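Local atomic coordinates of putative nitroreductase (PDB entry 1VKW), a protein that is probably an oxidoreductase of the FMN-dependent nitroreductase kind. Residues V25-E30 and Y117-N122; K47-K52 and Y80-E85; D75-Y80 and D108-I113; V146-M151 and L192-I197; G170-I175 and T211-L216. All blocks are in the same frame, centred on the assembly; numbering follows the deposited sequence.

In the fold
Followed from the N terminus, the chain first enters interaction 1, where 25-30 meets 117-122 and closes the longest loop of the five. Interactions 2 and 3 nest inside that loop and cross each other: the loop 47-52 and the turn leading into strand 112-116 both pack on helix 74-93, sharing Y80. Interactions 4 and 5 come after these in the chain and cross each other, because helix 143-153, strand 172-176, helix 180-198 and strand 211-215 alternate. I148 of interaction 4 touches L173 of interaction 5. Y212 of interaction 5 touches I49 of interaction 2 and hydrogen-bonds D75 of interaction 3.

Interaction 1. Residues V25-E30 and Y117-N122; sequences VRDFLE and YPRTRN
F28 and P118 form a single backbone bridge, their CA atoms 4.8 Å apart, between two loop segments. L29 N gives a hydrogen bond of 2.9 Å to Y117 O, and R119 N a weak one of 3.3 Å to D27 O. A water donates to D27 O as well and accepts from T120 N, adding a water-mediated link. Beyond the backbone, D27 OD2 takes R119 NH1 on its syn lone pair at 3.2 Å, a salt bridge with carboxylate and guanidinium planes 47° apart. The acid reaches it with CG anti to the backbone N (chi1 179°), over the extended arginine chain, whose CD also touches both carboxylate oxygens. An alanine in place of D27 would probably leave the R119 guanidinium without this mate and freer to swing. L29, branched and apolar, lies across the backbone of 117-119: CD1 lies 4.0 Å from Y117 CB, while CD2 is 3.8 Å from R119 CA. The F28 ring turns its edge to Y117 O. The contact sits at the surface where the loop after helix 15-21 meets the end of strand 112-116; V25 bonds by its backbone to T98 of strand 97-101, and Y117 stacks on F96.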
# COMPACT_ATOMS: atom_id res chain seq x y z
N VAL A 25 -7.72 -8.29 -6.91
CA VAL A 25 -8.11 -9.01 -8.12
C VAL A 25 -7.38 -10.35 -8.16
O VAL A 25 -6.16 -10.39 -7.99
CB VAL A 25 -7.78 -8.20 -9.40
CG1 VAL A 25 -8.18 -8.97 -10.66
CG2 VAL A 25 -8.48 -6.83 -9.37
N ARG A 26 -8.13 -11.43 -8.33
CA ARG A 26 -7.58 -12.80 -8.47
C ARG A 26 -7.73 -13.32 -9.90
O ARG A 26 -7.01 -14.24 -10.31
CB ARG A 26 -8.31 -13.74 -7.50
CG ARG A 26 -7.82 -15.20 -7.50
CD ARG A 26 -8.96 -16.23 -7.47
NE ARG A 26 -8.59 -17.50 -8.09
CZ ARG A 26 -8.57 -17.75 -9.41
NH1 ARG A 26 -8.89 -16.80 -10.29
NH2 ARG A 26 -8.23 -18.96 -9.85
N ASP A 27 -8.65 -12.73 -10.66
CA ASP A 27 -8.99 -13.18 -12.01
C ASP A 27 -8.42 -12.18 -13.03
O ASP A 27 -8.95 -11.08 -13.19
CB ASP A 27 -10.51 -13.29 -12.11
CG ASP A 27 -10.99 -13.72 -13.48
OD1 ASP A 27 -10.25 -14.43 -14.20
OD2 ASP A 27 -12.11 -13.39 -13.91
N PHE A 28 -7.35 -12.59 -13.72
CA PHE A 28 -6.57 -11.71 -14.60
C PHE A 28 -6.63 -12.11 -16.06
O PHE A 28 -7.24 -13.11 -16.43
CB PHE A 28 -5.09 -11.74 -14.18
CG PHE A 28 -4.83 -11.21 -12.80
CD1 PHE A 28 -5.12 -9.89 -12.49
CD2 PHE A 28 -4.26 -12.02 -11.83
CE1 PHE A 28 -4.87 -9.39 -11.22
CE2 PHE A 28 -4.01 -11.53 -10.56
CZ PHE A 28 -4.31 -10.21 -10.26
N LEU A 29 -5.98 -11.29 -16.90
CA LEU A 29 -5.71 -11.61 -18.30
C LEU A 29 -4.25 -12.06 -18.42
O LEU A 29 -3.65 -12.49 -17.44
CB LEU A 29 -5.97 -10.37 -19.17
CG LEU A 29 -7.32 -9.67 -18.95
CD1 LEU A 29 -7.35 -8.33 -19.66
CD2 LEU A 29 -8.46 -10.56 -19.43
N GLU A 30 -3.69 -12.01 -19.63
CA GLU A 30 -2.24 -12.18 -19.84
C GLU A 30 -1.65 -11.16 -20.81
O GLU A 30 -0.47 -11.24 -21.16
CB GLU A 30 -1.96 -13.59 -20.37
CG GLU A 30 -2.36 -14.71 -19.43
CD GLU A 30 -1.96 -16.08 -19.95
OE1 GLU A 30 -1.73 -16.20 -21.18
OE2 GLU A 30 -1.86 -17.03 -19.14
N TYR A 117 -3.35 -7.55 -15.55
CA TYR A 117 -4.49 -6.78 -16.04
C TYR A 117 -5.81 -7.42 -15.61
O TYR A 117 -6.02 -8.61 -15.86
CB TYR A 117 -4.42 -6.66 -17.56
CG TYR A 117 -3.25 -5.82 -18.01
CD1 TYR A 117 -3.17 -4.47 -17.66
CD2 TYR A 117 -2.20 -6.38 -18.75
CE1 TYR A 117 -2.10 -3.69 -18.05
CE2 TYR A 117 -1.12 -5.60 -19.14
CZ TYR A 117 -1.07 -4.26 -18.79
OH TYR A 117 -0.01 -3.47 -19.17
N PRO A 118 -6.69 -6.64 -14.99
CA PRO A 118 -8.00 -7.15 -14.58
C PRO A 118 -8.85 -7.64 -15.76
O PRO A 118 -8.91 -6.98 -16.80
CB PRO A 118 -8.67 -5.93 -13.94
CG PRO A 118 -7.55 -5.05 -13.54
CD PRO A 118 -6.51 -5.24 -14.59
N ARG A 119 -9.48 -8.80 -15.58
CA ARG A 119 -10.48 -9.30 -16.52
C ARG A 119 -11.72 -8.41 -16.43
O ARG A 119 -12.40 -8.17 -17.43
CB ARG A 119 -10.83 -10.75 -16.19
CG ARG A 119 -11.69 -11.48 -17.23
CD ARG A 119 -11.45 -12.98 -17.23
NE ARG A 119 -12.39 -13.74 -18.06
CZ ARG A 119 -13.60 -14.15 -17.68
NH1 ARG A 119 -14.06 -13.89 -16.46
NH2 ARG A 119 -14.35 -14.84 -18.53
N THR A 120 -12.00 -7.92 -15.22
CA THR A 120 -13.19 -7.13 -14.92
C THR A 120 -12.83 -5.72 -14.46
O THR A 120 -11.78 -5.51 -13.86
CB THR A 120 -14.01 -7.82 -13.80
OG1 THR A 120 -14.13 -9.22 -14.06
CG2 THR A 120 -15.45 -7.32 -13.79
N ARG A 121 -13.72 -4.77 -14.72
CA ARG A 121 -13.55 -3.39 -14.28
C ARG A 121 -14.19 -3.15 -12.92
O ARG A 121 -13.58 -2.56 -12.02
CB ARG A 121 -14.16 -2.44 -15.32
N ASN A 122 -15.43 -3.61 -12.77
CA ASN A 122 -16.22 -3.31 -11.58
C ASN A 122 -15.78 -4.11 -10.36
O ASN A 122 -15.11 -5.14 -10.47
CB ASN A 122 -17.71 -3.56 -11.84
CG ASN A 122 -18.25 -2.72 -12.98
OD1 ASN A 122 -17.85 -2.89 -14.13
ND2 ASN A 122 -19.16 -1.81 -12.67
O HOH W 1 -11.02 -9.24 -12.45

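Interaction 2. Residues K47-K52 and Y80-E85; sequences KFITKK and YGFQGE
Helix 74-93 carries the loop that joins helix 35-43 to strand 56-58, and F82 and Q83 are the side chains of 80-85 that meet K47-K52. Q83 NE2 donates to K51 O at 2.9 Å; the acceptor lies in the amide plane, although the N-H...O angle is only 142°. With its chain extended beyond CG, the glutamine reaches into the bend of the loop, where NE2 also touches F48 CB at 3.2 Å. A primary amide suits this place because it both gives and accepts: NE2 bonds E79 as well, while OE1 receives L53 N and W55 NE1. F82 supplies the apolar side of the contact. I49 lies over one face of its ring, with CG1 4.1 Å from F82 CD2, and K47 CG meets the ring edge in plane, 3.8 Å from F82 CE2. K47 O is 3.3 Å from the same CE2 and is bonded by Q86 NE2. The lysine shows its aliphatic part to F82 and sends NZ to E201. E79, one helical turn before Q83, accepts from the I49 and T50 amides, and such side-chain to main-chain hydrogen bonds from one helix face fasten the connection between helix 35-43 and strand 56-58.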
# COMPACT_ATOMS: atom_id res chain seq x y z
N LYS A 47 9.95 4.65 0.03
CA LYS A 47 10.25 5.11 1.38
C LYS A 47 10.36 3.88 2.28
O LYS A 47 9.60 2.92 2.13
CB LYS A 47 9.15 6.03 1.89
CG LYS A 47 9.42 6.58 3.28
CD LYS A 47 10.42 7.71 3.25
CE LYS A 47 10.59 8.32 4.64
NZ LYS A 47 11.42 9.56 4.58
N PHE A 48 11.30 3.90 3.22
CA PHE A 48 11.41 2.83 4.20
C PHE A 48 11.64 3.41 5.59
O PHE A 48 12.09 4.55 5.74
CB PHE A 48 12.50 1.82 3.80
CG PHE A 48 13.87 2.41 3.61
CD1 PHE A 48 14.72 2.59 4.69
CD2 PHE A 48 14.33 2.74 2.35
CE1 PHE A 48 16.00 3.11 4.52
CE2 PHE A 48 15.60 3.27 2.16
CZ PHE A 48 16.44 3.45 3.25
N ILE A 49 11.31 2.62 6.61
CA ILE A 49 11.41 3.07 7.99
C ILE A 49 12.81 2.82 8.55
O ILE A 49 13.41 3.72 9.15
CB ILE A 49 10.34 2.35 8.85
CG1 ILE A 49 8.94 2.72 8.36
CG2 ILE A 49 10.49 2.73 10.31
CD1 ILE A 49 7.87 1.72 8.77
N THR A 50 13.32 1.60 8.36
CA THR A 50 14.63 1.19 8.87
C THR A 50 15.55 0.75 7.75
O THR A 50 16.64 1.31 7.57
CB THR A 50 14.46 0.05 9.91
OG1 THR A 50 13.89 0.58 11.12
CG2 THR A 50 15.79 -0.51 10.36
N LYS A 51 15.12 -0.28 7.01
CA LYS A 51 15.92 -0.83 5.93
C LYS A 51 15.05 -1.16 4.73
O LYS A 51 13.91 -1.58 4.88
CB LYS A 51 16.70 -2.06 6.42
CG LYS A 51 16.00 -3.40 6.21
CD LYS A 51 16.74 -4.53 6.92
CE LYS A 51 16.08 -5.88 6.67
NZ LYS A 51 16.26 -6.35 5.27
N LYS A 52 15.62 -0.96 3.54
CA LYS A 52 14.96 -1.28 2.29
C LYS A 52 15.06 -2.78 2.09
O LYS A 52 16.14 -3.34 2.19
CB LYS A 52 15.64 -0.55 1.12
CG LYS A 52 14.96 -0.75 -0.24
CD LYS A 52 15.71 -0.05 -1.38
CE LYS A 52 16.99 -0.78 -1.77
NZ LYS A 52 17.66 -0.21 -2.99
N TYR A 80 7.71 -4.73 5.56
CA TYR A 80 7.20 -5.48 4.40
C TYR A 80 5.88 -4.89 3.90
O TYR A 80 5.73 -4.61 2.71
CB TYR A 80 7.06 -6.97 4.74
CG TYR A 80 6.97 -7.85 3.50
CD1 TYR A 80 8.11 -8.39 2.92
CD2 TYR A 80 5.74 -8.12 2.89
CE1 TYR A 80 8.04 -9.17 1.78
CE2 TYR A 80 5.67 -8.92 1.74
CZ TYR A 80 6.82 -9.44 1.19
OH TYR A 80 6.77 -10.22 0.05
N GLY A 81 4.94 -4.68 4.81
CA GLY A 81 3.67 -4.04 4.47
C GLY A 81 3.84 -2.63 3.93
O GLY A 81 3.22 -2.26 2.94
N PHE A 82 4.71 -1.85 4.57
CA PHE A 82 4.93 -0.45 4.21
C PHE A 82 5.51 -0.30 2.79
O PHE A 82 4.98 0.45 1.97
CB PHE A 82 5.86 0.20 5.25
CG PHE A 82 6.02 1.69 5.09
CD1 PHE A 82 4.97 2.55 5.38
CD2 PHE A 82 7.23 2.22 4.66
CE1 PHE A 82 5.12 3.94 5.24
CE2 PHE A 82 7.39 3.60 4.50
CZ PHE A 82 6.33 4.46 4.79
N GLN A 83 6.57 -1.05 2.51
CA GLN A 83 7.19 -1.01 1.19
C GLN A 83 6.34 -1.70 0.14
O GLN A 83 6.24 -1.23 -0.98
CB GLN A 83 8.60 -1.61 1.24
CG GLN A 83 9.58 -0.74 1.99
CD GLN A 83 10.93 -1.40 2.19
OE1 GLN A 83 11.43 -2.10 1.31
NE2 GLN A 83 11.53 -1.17 3.35
N GLY A 84 5.75 -2.83 0.53
CA GLY A 84 4.91 -3.63 -0.36
C GLY A 84 3.69 -2.88 -0.88
O GLY A 84 3.35 -2.97 -2.06
N GLU A 85 3.03 -2.12 -0.01
CA GLU A 85 1.87 -1.35 -0.45
C GLU A 85 2.28 -0.17 -1.34
O GLU A 85 1.53 0.20 -2.24
CB GLU A 85 1.00 -0.92 0.73
CG GLU A 85 -0.32 -0.25 0.35
CD GLU A 85 -1.33 -1.15 -0.36
OE1 GLU A 85 -1.05 -2.35 -0.59
OE2 GLU A 85 -2.44 -0.66 -0.68

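Interaction 3. Residues D75-Y80 and D108-I113; sequences DELVEY and DVPYII
Y80 OH is gripped by two backbone groups: it donates to Y111 O, at 2.6 Å, and receives the amide of A68. The bond to Y111 is nearly in line with the carbonyl, the C=O...O angle being 164°. CG stands anti to the backbone N (chi1 -162°), and the ring beyond it reaches P110 and Y111; a tyrosine suits the place because its rigid ring carries a single hydroxyl far enough to meet the main chain beyond. P110 lies over one face of that ring. Its CD is 4.1 Å from the ring centroid and 17° off the normal, a CH-pi contact, and its CG stands over the centre of the ring. Proline offers a compact, rigid set of C-H groups to an aromatic face. This joins helix 74-93 to the turn that leads into strand 112-116, an inner strand of a four-stranded antiparallel sheet; I112 and I113 continue by backbone bonds to M101 and I66 on its two sides. L77, one turn earlier on the helix, brings CD2 to 3.6 Å from P110 CG, so the proline is held by a leucine methyl as well as by the ring. V109 CG1 approaches the hydroxyl, 3.8 Å from Y80 OH, and Y111 CB lies 4.4 Å from Y80 CE2. W55 meets the Y80 ring obliquely, while P180 and V181 of helix 180-198 touch L77.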
# COMPACT_ATOMS: atom_id res chain seq x y z
N ASP A 75 8.72 -5.37 13.63
CA ASP A 75 9.19 -4.21 12.85
C ASP A 75 9.50 -4.56 11.39
O ASP A 75 9.22 -3.76 10.47
CB ASP A 75 10.44 -3.58 13.51
CG ASP A 75 10.16 -3.06 14.92
OD1 ASP A 75 8.99 -2.73 15.22
OD2 ASP A 75 11.04 -2.93 15.79
N GLU A 76 10.06 -5.74 11.15
CA GLU A 76 10.41 -6.15 9.79
C GLU A 76 9.17 -6.42 8.96
O GLU A 76 9.17 -6.20 7.75
CB GLU A 76 11.32 -7.37 9.78
CG GLU A 76 12.73 -7.12 10.30
CD GLU A 76 12.93 -7.54 11.75
OE1 GLU A 76 12.38 -6.88 12.65
OE2 GLU A 76 13.64 -8.54 11.98
N LEU A 77 8.11 -6.92 9.60
CA LEU A 77 6.86 -7.18 8.89
C LEU A 77 6.09 -5.88 8.58
O LEU A 77 5.46 -5.78 7.54
CB LEU A 77 5.99 -8.16 9.67
CG LEU A 77 6.46 -9.62 9.61
CD1 LEU A 77 5.72 -10.43 10.64
CD2 LEU A 77 6.28 -10.21 8.22
N VAL A 78 6.14 -4.90 9.49
CA VAL A 78 5.61 -3.55 9.19
C VAL A 78 6.33 -2.99 7.95
O VAL A 78 5.69 -2.44 7.06
CB VAL A 78 5.75 -2.59 10.41
CG1 VAL A 78 5.41 -1.16 10.05
CG2 VAL A 78 4.84 -3.03 11.53
N GLU A 79 7.65 -3.16 7.91
CA GLU A 79 8.48 -2.78 6.77
C GLU A 79 7.98 -3.43 5.50
O GLU A 79 7.86 -2.76 4.47
CB GLU A 79 9.95 -3.18 7.02
CG GLU A 79 10.96 -2.46 6.14
CD GLU A 79 11.08 -0.99 6.49
OE1 GLU A 79 11.72 -0.67 7.52
OE2 GLU A 79 10.55 -0.15 5.74
N TYR A 80 7.71 -4.73 5.56
CA TYR A 80 7.20 -5.48 4.40
C TYR A 80 5.88 -4.89 3.90
O TYR A 80 5.73 -4.61 2.71
CB TYR A 80 7.06 -6.97 4.74
CG TYR A 80 6.97 -7.85 3.50
CD1 TYR A 80 8.11 -8.39 2.92
CD2 TYR A 80 5.74 -8.12 2.89
CE1 TYR A 80 8.04 -9.17 1.78
CE2 TYR A 80 5.67 -8.92 1.74
CZ TYR A 80 6.82 -9.44 1.19
OH TYR A 80 6.77 -10.22 0.05
N ASP A 108 10.27 -18.24 3.71
CA ASP A 108 10.65 -17.05 4.48
C ASP A 108 10.05 -15.78 3.87
O ASP A 108 10.56 -14.68 4.09
CB ASP A 108 12.18 -16.93 4.53
N VAL A 109 8.95 -15.95 3.13
CA VAL A 109 8.25 -14.84 2.49
C VAL A 109 6.84 -14.78 3.11
O VAL A 109 6.10 -15.75 3.02
CB VAL A 109 8.19 -15.02 0.95
CG1 VAL A 109 7.35 -13.95 0.28
CG2 VAL A 109 9.59 -15.02 0.37
N PRO A 110 6.48 -13.66 3.74
CA PRO A 110 5.18 -13.55 4.41
C PRO A 110 3.99 -13.57 3.44
O PRO A 110 3.01 -14.29 3.66
CB PRO A 110 5.25 -12.18 5.13
CG PRO A 110 6.66 -11.71 5.00
CD PRO A 110 7.26 -12.41 3.84
N TYR A 111 4.09 -12.78 2.38
CA TYR A 111 3.06 -12.70 1.37
C TYR A 111 3.70 -12.49 0.01
O TYR A 111 4.80 -11.94 -0.09
CB TYR A 111 2.11 -11.53 1.65
CG TYR A 111 1.35 -11.59 2.96
CD1 TYR A 111 0.09 -12.18 3.04
CD2 TYR A 111 1.89 -11.04 4.12
CE1 TYR A 111 -0.61 -12.23 4.24
CE2 TYR A 111 1.20 -11.09 5.33
CZ TYR A 111 -0.05 -11.68 5.38
OH TYR A 111 -0.74 -11.73 6.58
N ILE A 112 3.02 -12.92 -1.04
CA ILE A 112 3.36 -12.44 -2.38
C ILE A 112 2.32 -11.39 -2.78
O ILE A 112 1.24 -11.31 -2.20
CB ILE A 112 3.46 -13.59 -3.42
CG1 ILE A 112 2.11 -14.26 -3.65
CG2 ILE A 112 4.50 -14.61 -2.98
CD1 ILE A 112 2.09 -15.26 -4.79
N ILE A 113 2.69 -10.57 -3.74
CA ILE A 113 1.76 -9.64 -4.35
C ILE A 113 1.66 -10.04 -5.82
O ILE A 113 2.57 -9.80 -6.60
CB ILE A 113 2.28 -8.20 -4.22
CG1 ILE A 113 2.52 -7.84 -2.75
CG2 ILE A 113 1.29 -7.22 -4.85
CD1 ILE A 113 3.37 -6.60 -2.56

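Interaction 4. Residues V146-M151 and L192-I197; sequences VKIVEM and LTAREI
I148 meets three residues of 192-197 with its two branches. Its CG1 lies 3.6 Å from I197 CD1, its CD1 is 3.9 Å from A194 CB, and its CG2 comes 3.6 Å from T193 OG1. CG1 stands anti to the carbonyl carbon (chi1 -68°), which sets it against I197 CD1 and T193 OG1; CD1 beyond it reaches A194. A branched isoleucine suits this place because its two arms meet three neighbours, and the small alanine lets the CD1 methyl come close to the opposing helix. An alanine in place of I148 would probably open a gap beside A194 and I197, leaving the I197 CD1 methyl without its nearest partner. M151, a selenomethionine, contributes its root: CB is 3.6 Å from T193 CG2, while the bent chain carries selenium away. At the more exposed margin K147 CD lies 4.1 Å from I197 CD1, and its ammonium makes a cation-pi contact with F16. T193 is held by its own helix, since OG1 hydrogen-bonds H189 O, which satisfies the hydroxyl amid carbon neighbours. M151 O receives H189 ND1, a polar tie between the two helices. Further out, L173 of strand 172-176 touches I148, and L216 touches A194. The segment axes approach to 9.5 Å at 151°, the geometry of two antiparallel helices packed largely through apolar side chains beside a sheet.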
# COMPACT_ATOMS: atom_id res chain seq x y z
N VAL A 146 -9.38 14.09 7.97
CA VAL A 146 -10.50 13.28 7.51
C VAL A 146 -10.08 12.58 6.21
O VAL A 146 -10.22 11.36 6.08
CB VAL A 146 -11.77 14.12 7.28
CG1 VAL A 146 -12.88 13.27 6.73
CG2 VAL A 146 -12.22 14.79 8.60
N LYS A 147 -9.49 13.33 5.28
CA LYS A 147 -9.08 12.76 4.00
C LYS A 147 -8.03 11.65 4.17
O LYS A 147 -8.16 10.57 3.57
CB LYS A 147 -8.53 13.84 3.07
CG LYS A 147 -8.31 13.37 1.64
CD LYS A 147 -8.01 14.55 0.72
CE LYS A 147 -8.30 14.21 -0.75
NZ LYS A 147 -8.06 15.39 -1.63
N ILE A 148 -7.01 11.89 4.98
CA ILE A 148 -5.96 10.88 5.21
C ILE A 148 -6.56 9.61 5.84
O ILE A 148 -6.21 8.51 5.43
CB ILE A 148 -4.82 11.42 6.10
CG1 ILE A 148 -4.03 12.50 5.35
CG2 ILE A 148 -3.89 10.30 6.49
CD1 ILE A 148 -3.24 13.39 6.26
N VAL A 149 -7.45 9.77 6.81
CA VAL A 149 -8.06 8.62 7.46
C VAL A 149 -8.91 7.80 6.49
O VAL A 149 -8.87 6.56 6.51
CB VAL A 149 -8.90 9.01 8.70
CG1 VAL A 149 -9.60 7.78 9.28
CG2 VAL A 149 -7.99 9.58 9.79
N GLU A 150 -9.69 8.49 5.67
CA GLU A 150 -10.52 7.84 4.66
C GLU A 150 -9.66 7.03 3.70
O GLU A 150 -9.99 5.91 3.34
CB GLU A 150 -11.34 8.88 3.89
CG GLU A 150 -12.48 9.49 4.70
CD GLU A 150 -13.10 10.74 4.08
OE1 GLU A 150 -12.74 11.12 2.94
OE2 GLU A 150 -13.97 11.34 4.75
N MSE A 151 -8.53 7.61 3.28
CA MSE A 151 -7.62 6.92 2.35
C MSE A 151 -6.91 5.75 3.00
O MSE A 151 -6.62 4.75 2.34
CB MSE A 151 -6.59 7.90 1.80
CG MSE A 151 -7.15 8.99 0.93
SE MSE A 151 -8.04 8.30 -0.67
CE MSE A 151 -9.93 8.29 0.04
N LEU A 192 1.78 8.41 2.33
CA LEU A 192 1.70 8.91 0.96
C LEU A 192 0.66 10.03 0.78
O LEU A 192 0.89 10.98 0.04
CB LEU A 192 1.46 7.75 -0.02
CG LEU A 192 2.61 6.75 -0.18
CD1 LEU A 192 2.16 5.53 -0.98
CD2 LEU A 192 3.84 7.38 -0.83
N THR A 193 -0.49 9.94 1.44
CA THR A 193 -1.50 10.99 1.32
C THR A 193 -1.10 12.24 2.09
O THR A 193 -1.28 13.37 1.60
CB THR A 193 -2.88 10.50 1.76
OG1 THR A 193 -2.81 9.98 3.09
CG2 THR A 193 -3.35 9.32 0.91
N ALA A 194 -0.51 12.06 3.27
CA ALA A 194 -0.01 13.20 4.05
C ALA A 194 1.10 13.95 3.31
O ALA A 194 1.17 15.18 3.36
CB ALA A 194 0.47 12.73 5.42
N ARG A 195 1.95 13.21 2.61
CA ARG A 195 3.04 13.77 1.82
C ARG A 195 2.48 14.66 0.71
O ARG A 195 2.97 15.78 0.50
CB ARG A 195 3.89 12.64 1.22
CG ARG A 195 5.15 13.11 0.52
CD ARG A 195 6.02 11.95 0.02
NE ARG A 195 5.46 11.32 -1.16
CZ ARG A 195 5.97 10.25 -1.77
NH1 ARG A 195 7.07 9.67 -1.31
NH2 ARG A 195 5.36 9.76 -2.85
N GLU A 196 1.46 14.15 0.03
CA GLU A 196 0.74 14.91 -1.00
C GLU A 196 0.03 16.15 -0.43
O GLU A 196 0.14 17.24 -1.00
CB GLU A 196 -0.28 14.00 -1.70
CG GLU A 196 -1.15 14.68 -2.75
CD GLU A 196 -0.35 15.23 -3.91
OE1 GLU A 196 0.70 14.65 -4.25
OE2 GLU A 196 -0.78 16.25 -4.50
N ILE A 197 -0.71 15.98 0.66
CA ILE A 197 -1.50 17.06 1.24
C ILE A 197 -0.63 18.20 1.75
O ILE A 197 -0.87 19.36 1.42
CB ILE A 197 -2.43 16.54 2.35
CG1 ILE A 197 -3.57 15.74 1.72
CG2 ILE A 197 -3.02 17.71 3.18
CD1 ILE A 197 -4.40 14.97 2.69

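Interaction 5. Residues G170-I175 and T211-L216; sequences GGELCI and TYCLIL
C174 and C213 are joined by a disulfide, SG to SG 2.1 Å with a chi3 of 106°, across a non-hydrogen-bonded pair whose CA atoms are 4.1 Å apart. Backbone hydrogen bonds flank it: L173 and L214 exchange two, the shorter from L214 N to L173 O at 2.8 Å, and I175 and Y212 exchange two more. Beyond the strands, L216 N reaches G171 O at 3.3 Å. On the disulfide face E172 lies beside I215, its OE2 3.6 Å from I215 CG1, and its carboxylate is salt-bridged to R207. T211 CG2 packs 3.9 Å from C174 CB. The other face is largely apolar, with L173, I175 and L214 turned toward helices 143-153 and 180-198; L216 adds CD2 at 4.2 Å from L173 CB, and leucine and isoleucine suit that buried side. Y212, also on it, sends its hydroxyl to D75. Cross-strand disulfides at a non-hydrogen-bonded pair are a known feature of antiparallel sheets, and this one links the two central strands of a four-stranded sheet.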
# COMPACT_ATOMS: atom_id res chain seq x y z
N GLY A 170 -3.33 16.12 16.91
CA GLY A 170 -2.94 17.49 16.60
C GLY A 170 -1.74 17.48 15.68
O GLY A 170 -1.87 17.80 14.49
N GLY A 171 -0.57 17.12 16.20
CA GLY A 171 0.64 17.01 15.38
C GLY A 171 0.81 15.70 14.61
O GLY A 171 1.53 15.64 13.61
N GLU A 172 0.15 14.64 15.06
CA GLU A 172 0.44 13.29 14.59
C GLU A 172 -0.81 12.47 14.36
O GLU A 172 -1.85 12.73 14.96
CB GLU A 172 1.30 12.54 15.61
CG GLU A 172 2.50 13.31 16.09
CD GLU A 172 3.37 12.52 17.03
OE1 GLU A 172 2.99 11.41 17.46
OE2 GLU A 172 4.46 13.03 17.34
N LEU A 173 -0.67 11.47 13.50
CA LEU A 173 -1.71 10.48 13.24
C LEU A 173 -1.05 9.18 13.60
O LEU A 173 0.04 8.88 13.11
CB LEU A 173 -2.13 10.49 11.76
CG LEU A 173 -3.42 9.81 11.31
CD1 LEU A 173 -4.65 10.20 12.12
CD2 LEU A 173 -3.66 10.17 9.85
N CYS A 174 -1.65 8.47 14.55
CA CYS A 174 -1.11 7.22 15.07
C CYS A 174 -1.99 6.05 14.67
O CYS A 174 -3.20 6.11 14.82
CB CYS A 174 -0.99 7.29 16.59
SG CYS A 174 0.14 8.59 17.15
N ILE A 175 -1.36 4.99 14.16
CA ILE A 175 -2.03 3.75 13.80
C ILE A 175 -1.44 2.62 14.64
O ILE A 175 -0.22 2.41 14.64
CB ILE A 175 -1.81 3.43 12.32
CG1 ILE A 175 -2.34 4.57 11.44
CG2 ILE A 175 -2.48 2.11 11.94
CD1 ILE A 175 -1.92 4.46 10.00
N THR A 211 2.39 0.48 17.72
CA THR A 211 1.90 1.73 17.17
C THR A 211 3.01 2.40 16.39
O THR A 211 4.16 2.39 16.80
CB THR A 211 1.44 2.67 18.30
OG1 THR A 211 0.39 2.04 19.03
CG2 THR A 211 0.78 3.97 17.75
N TYR A 212 2.63 2.99 15.26
CA TYR A 212 3.52 3.86 14.50
C TYR A 212 2.79 5.17 14.31
O TYR A 212 1.61 5.17 13.96
CB TYR A 212 3.87 3.23 13.15
CG TYR A 212 5.02 2.26 13.23
CD1 TYR A 212 4.83 0.97 13.70
CD2 TYR A 212 6.30 2.64 12.86
CE1 TYR A 212 5.88 0.07 13.79
CE2 TYR A 212 7.36 1.75 12.94
CZ TYR A 212 7.15 0.47 13.40
OH TYR A 212 8.20 -0.42 13.50
N CYS A 213 3.48 6.27 14.60
CA CYS A 213 2.91 7.59 14.46
C CYS A 213 3.59 8.32 13.32
O CYS A 213 4.79 8.17 13.08
CB CYS A 213 3.06 8.41 15.75
SG CYS A 213 2.04 7.80 17.12
N LEU A 214 2.78 9.11 12.63
CA LEU A 214 3.23 9.93 11.54
C LEU A 214 3.22 11.37 12.02
O LEU A 214 2.16 11.89 12.38
CB LEU A 214 2.25 9.77 10.38
CG LEU A 214 2.77 9.97 8.97
CD1 LEU A 214 3.80 8.90 8.65
CD2 LEU A 214 1.57 9.90 8.01
N ILE A 215 4.38 12.01 12.04
CA ILE A 215 4.41 13.44 12.26
C ILE A 215 4.08 14.08 10.90
O ILE A 215 4.86 14.01 9.96
CB ILE A 215 5.77 13.92 12.81
CG1 ILE A 215 6.09 13.20 14.13
CG2 ILE A 215 5.73 15.41 13.08
CD1 ILE A 215 7.52 13.39 14.60
N LEU A 216 2.90 14.68 10.82
CA LEU A 216 2.26 15.01 9.55
C LEU A 216 2.90 16.17 8.80
O LEU A 216 3.11 16.07 7.60
CB LEU A 216 0.78 15.34 9.78
CG LEU A 216 -0.02 14.11 10.24
CD1 LEU A 216 -1.34 14.55 10.86
CD2 LEU A 216 -0.23 13.15 9.10